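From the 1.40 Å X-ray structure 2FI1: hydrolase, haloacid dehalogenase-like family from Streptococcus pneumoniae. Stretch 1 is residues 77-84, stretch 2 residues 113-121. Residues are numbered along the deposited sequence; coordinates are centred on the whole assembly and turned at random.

Stretch 1 77-84: ELEHPILF
Stretch 2, residues 113-121: EILEKTSIA

Residues 77-84 pack against the C-terminal end of a helix, which begins earlier in the chain and runs through 113-117, and the loop that follows it; the contact buries 352 Å² in total, is largely apolar, and has no direct hydrogen bond between the stretches. The nearest pair of CA atoms is Pro81 CA and Thr118 CA, 6.5 Å apart. Stretch 1 opens with a type I turn, Glu77 to His80, closed by His80 N to Glu77 O at 3.0 Å. Within it Leu78 (-74/-3; m, t) points sideways and brings CD2 to 4.4 Å from CD1 of Ile114, while its carbonyl O lies 3.8 Å from Lys117 CE. The CA-to-CB bond of Glu79 (-62/-24) points away; its backbone O lies 3.5 Å from CD of Lys117, whose aliphatic chain (chi1 -74°, chi2 -173°, chi3 -113°, chi4 -75°) covers the turn. His80 (-133/78) also points away; a water makes a weak hydrogen bond with His80 ND1 (3.4 Å) and donates to Lys117 O (3.1 Å). Extended backbone follows: Pro81 (-64/157) and Leu83 (-77/160) point toward the helix end, Ile82 (-117/119) away. Pro81 and Leu83 each have 71 Å² covered, the most of any residue; buried, branched Ile114 and Ile120 offer them apolar CD1 and CG2. The compact Pro81 ring, C-gamma exo, sets CG 3.7 Å from Ile114 CD1 (m, m), CD 3.8 Å from Lys117 CB and CB 3.7 Å from Thr118 CG2. A second water donates to Pro81 O (2.7 Å) and Lys117 O (3.2 Å), bridging the backbones. Thr118 (chi1 59°) donates OG1 to Ile114 O at 2.8 Å, while its methyl meets the proline. Leu83 (m, t) places CD2 3.8 Å from Thr118 CB and CD1 3.9 Å from CG2 of Ile120 (p, t). Ser119 (56/38) ends the helix in a Schellman motif, Ile120 N bonding Leu115 O at 3.0 Å; Ile120 points toward stretch 1.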

# COMPACT_ATOMS: atom_id res chain seq x y z
N GLU A 77 -6.29 -12.59 -8.96
CA GLU A 77 -5.67 -11.35 -9.43
C GLU A 77 -4.35 -11.08 -8.72
O GLU A 77 -3.39 -10.61 -9.35
CB GLU A 77 -6.62 -10.16 -9.20
CG GLU A 77 -7.66 -10.01 -10.26
CD GLU A 77 -7.07 -9.54 -11.59
OE1 GLU A 77 -6.19 -8.64 -11.59
OE2 GLU A 77 -7.48 -10.07 -12.62
N LEU A 78 -4.30 -11.38 -7.42
CA LEU A 78 -3.11 -11.12 -6.61
C LEU A 78 -1.97 -12.11 -6.88
O LEU A 78 -0.89 -11.96 -6.32
CB LEU A 78 -3.45 -11.10 -5.13
CG LEU A 78 -4.13 -9.81 -4.65
CD1 LEU A 78 -4.73 -10.00 -3.29
CD2 LEU A 78 -3.14 -8.65 -4.66
N GLU A 79 -2.20 -13.10 -7.74
CA GLU A 79 -1.07 -13.87 -8.27
C GLU A 79 -0.15 -12.96 -9.08
O GLU A 79 1.04 -13.25 -9.23
CB GLU A 79 -1.55 -15.04 -9.13
CG GLU A 79 -2.32 -16.09 -8.36
CD GLU A 79 -2.99 -17.12 -9.25
OE1 GLU A 79 -2.64 -17.21 -10.45
OE2 GLU A 79 -3.87 -17.84 -8.75
N HIS A 80 -0.69 -11.86 -9.59
CA HIS A 80 0.08 -10.85 -10.29
C HIS A 80 -0.31 -9.47 -9.77
O HIS A 80 -1.06 -8.74 -10.42
CB HIS A 80 -0.16 -10.95 -11.80
CG HIS A 80 0.23 -12.26 -12.38
ND1 HIS A 80 1.53 -12.56 -12.72
CD2 HIS A 80 -0.49 -13.37 -12.63
CE1 HIS A 80 1.59 -13.80 -13.19
NE2 HIS A 80 0.37 -14.32 -13.14
N PRO A 81 0.22 -9.10 -8.59
CA PRO A 81 -0.15 -7.81 -8.02
C PRO A 81 0.31 -6.65 -8.90
O PRO A 81 1.24 -6.80 -9.69
CB PRO A 81 0.55 -7.79 -6.66
CG PRO A 81 1.04 -9.18 -6.41
CD PRO A 81 1.20 -9.82 -7.75
N ILE A 82 -0.34 -5.50 -8.76
CA ILE A 82 -0.09 -4.34 -9.58
C ILE A 82 0.42 -3.20 -8.71
O ILE A 82 -0.27 -2.77 -7.78
CB ILE A 82 -1.38 -3.92 -10.32
CG1 ILE A 82 -1.85 -5.06 -11.23
CG2 ILE A 82 -1.18 -2.65 -11.14
CD1 ILE A 82 -3.21 -4.87 -11.83
N LEU A 83 1.63 -2.72 -8.98
CA LEU A 83 2.17 -1.54 -8.29
C LEU A 83 1.55 -0.28 -8.88
O LEU A 83 1.06 -0.30 -10.01
CB LEU A 83 3.69 -1.47 -8.47
CG LEU A 83 4.50 -2.63 -7.91
CD1 LEU A 83 5.97 -2.44 -8.29
CD2 LEU A 83 4.32 -2.73 -6.40
N PHE A 84 1.61 0.82 -8.14
CA PHE A 84 1.30 2.11 -8.77
C PHE A 84 2.31 2.39 -9.86
O PHE A 84 3.47 1.97 -9.77
CB PHE A 84 1.25 3.23 -7.73
CG PHE A 84 -0.05 3.27 -6.98
CD1 PHE A 84 -1.17 3.81 -7.58
CD2 PHE A 84 -0.17 2.72 -5.72
CE1 PHE A 84 -2.38 3.82 -6.90
CE2 PHE A 84 -1.36 2.73 -5.06
CZ PHE A 84 -2.46 3.29 -5.64
N GLU A 113 5.58 -12.05 0.22
CA GLU A 113 5.26 -12.64 -1.09
C GLU A 113 4.91 -11.59 -2.12
O GLU A 113 5.30 -11.69 -3.28
CB GLU A 113 4.06 -13.60 -0.97
CG GLU A 113 4.28 -14.81 -0.08
CD GLU A 113 2.99 -15.57 0.22
OE1 GLU A 113 1.95 -15.32 -0.45
OE2 GLU A 113 3.01 -16.42 1.13
N ILE A 114 4.16 -10.58 -1.71
CA ILE A 114 3.79 -9.50 -2.61
C ILE A 114 5.03 -8.75 -3.10
O ILE A 114 5.13 -8.42 -4.28
CB ILE A 114 2.82 -8.50 -1.93
CG1 ILE A 114 1.51 -9.21 -1.58
CG2 ILE A 114 2.56 -7.28 -2.81
CD1 ILE A 114 0.69 -9.67 -2.76
N LEU A 115 5.98 -8.49 -2.21
CA LEU A 115 7.21 -7.79 -2.58
C LEU A 115 8.06 -8.61 -3.56
O LEU A 115 8.73 -8.05 -4.43
CB LEU A 115 8.03 -7.47 -1.33
CG LEU A 115 7.34 -6.60 -0.28
CD1 LEU A 115 8.26 -6.34 0.90
CD2 LEU A 115 6.89 -5.28 -0.90
N GLU A 116 8.03 -9.93 -3.42
CA GLU A 116 8.71 -10.81 -4.36
C GLU A 116 8.02 -10.82 -5.73
O GLU A 116 8.66 -10.68 -6.77
CB GLU A 116 8.77 -12.24 -3.82
CG GLU A 116 9.68 -12.43 -2.62
CD GLU A 116 11.14 -12.14 -2.91
OE1 GLU A 116 11.56 -12.24 -4.08
OE2 GLU A 116 11.87 -11.83 -1.94
N LYS A 117 6.70 -10.98 -5.73
CA LYS A 117 5.96 -11.05 -6.98
C LYS A 117 6.06 -9.76 -7.79
O LYS A 117 6.03 -9.80 -9.02
CB LYS A 117 4.48 -11.37 -6.71
CG LYS A 117 4.23 -12.80 -6.31
CD LYS A 117 2.74 -13.07 -6.22
CE LYS A 117 2.29 -13.35 -4.82
NZ LYS A 117 2.72 -14.72 -4.42
N THR A 118 6.18 -8.62 -7.10
CA THR A 118 6.31 -7.32 -7.77
C THR A 118 7.76 -6.87 -7.95
O THR A 118 8.02 -5.77 -8.44
CB THR A 118 5.54 -6.23 -7.00
OG1 THR A 118 6.04 -6.14 -5.67
CG2 THR A 118 4.05 -6.54 -6.96
N SER A 119 8.70 -7.73 -7.57
CA SER A 119 10.14 -7.49 -7.76
C SER A 119 10.62 -6.18 -7.13
O SER A 119 11.47 -5.50 -7.69
CB SER A 119 10.49 -7.54 -9.26
OG SER A 119 10.13 -8.80 -9.79
N ILE A 120 10.10 -5.85 -5.96
CA ILE A 120 10.66 -4.73 -5.19
C ILE A 120 11.23 -5.13 -3.83
O ILE A 120 11.70 -4.28 -3.09
CB ILE A 120 9.67 -3.55 -5.06
CG1 ILE A 120 8.39 -3.98 -4.33
CG2 ILE A 120 9.36 -2.97 -6.44
CD1 ILE A 120 7.50 -2.81 -3.94
N ALA A 121 11.27 -6.43 -3.52
CA ALA A 121 11.82 -6.89 -2.24
C ALA A 121 13.25 -6.39 -2.04
O ALA A 121 13.66 -6.05 -0.92
CB ALA A 121 11.77 -8.40 -2.15
O HOH W 1 3.75 -10.73 -10.98
O HOH W 2 3.41 -8.39 -10.20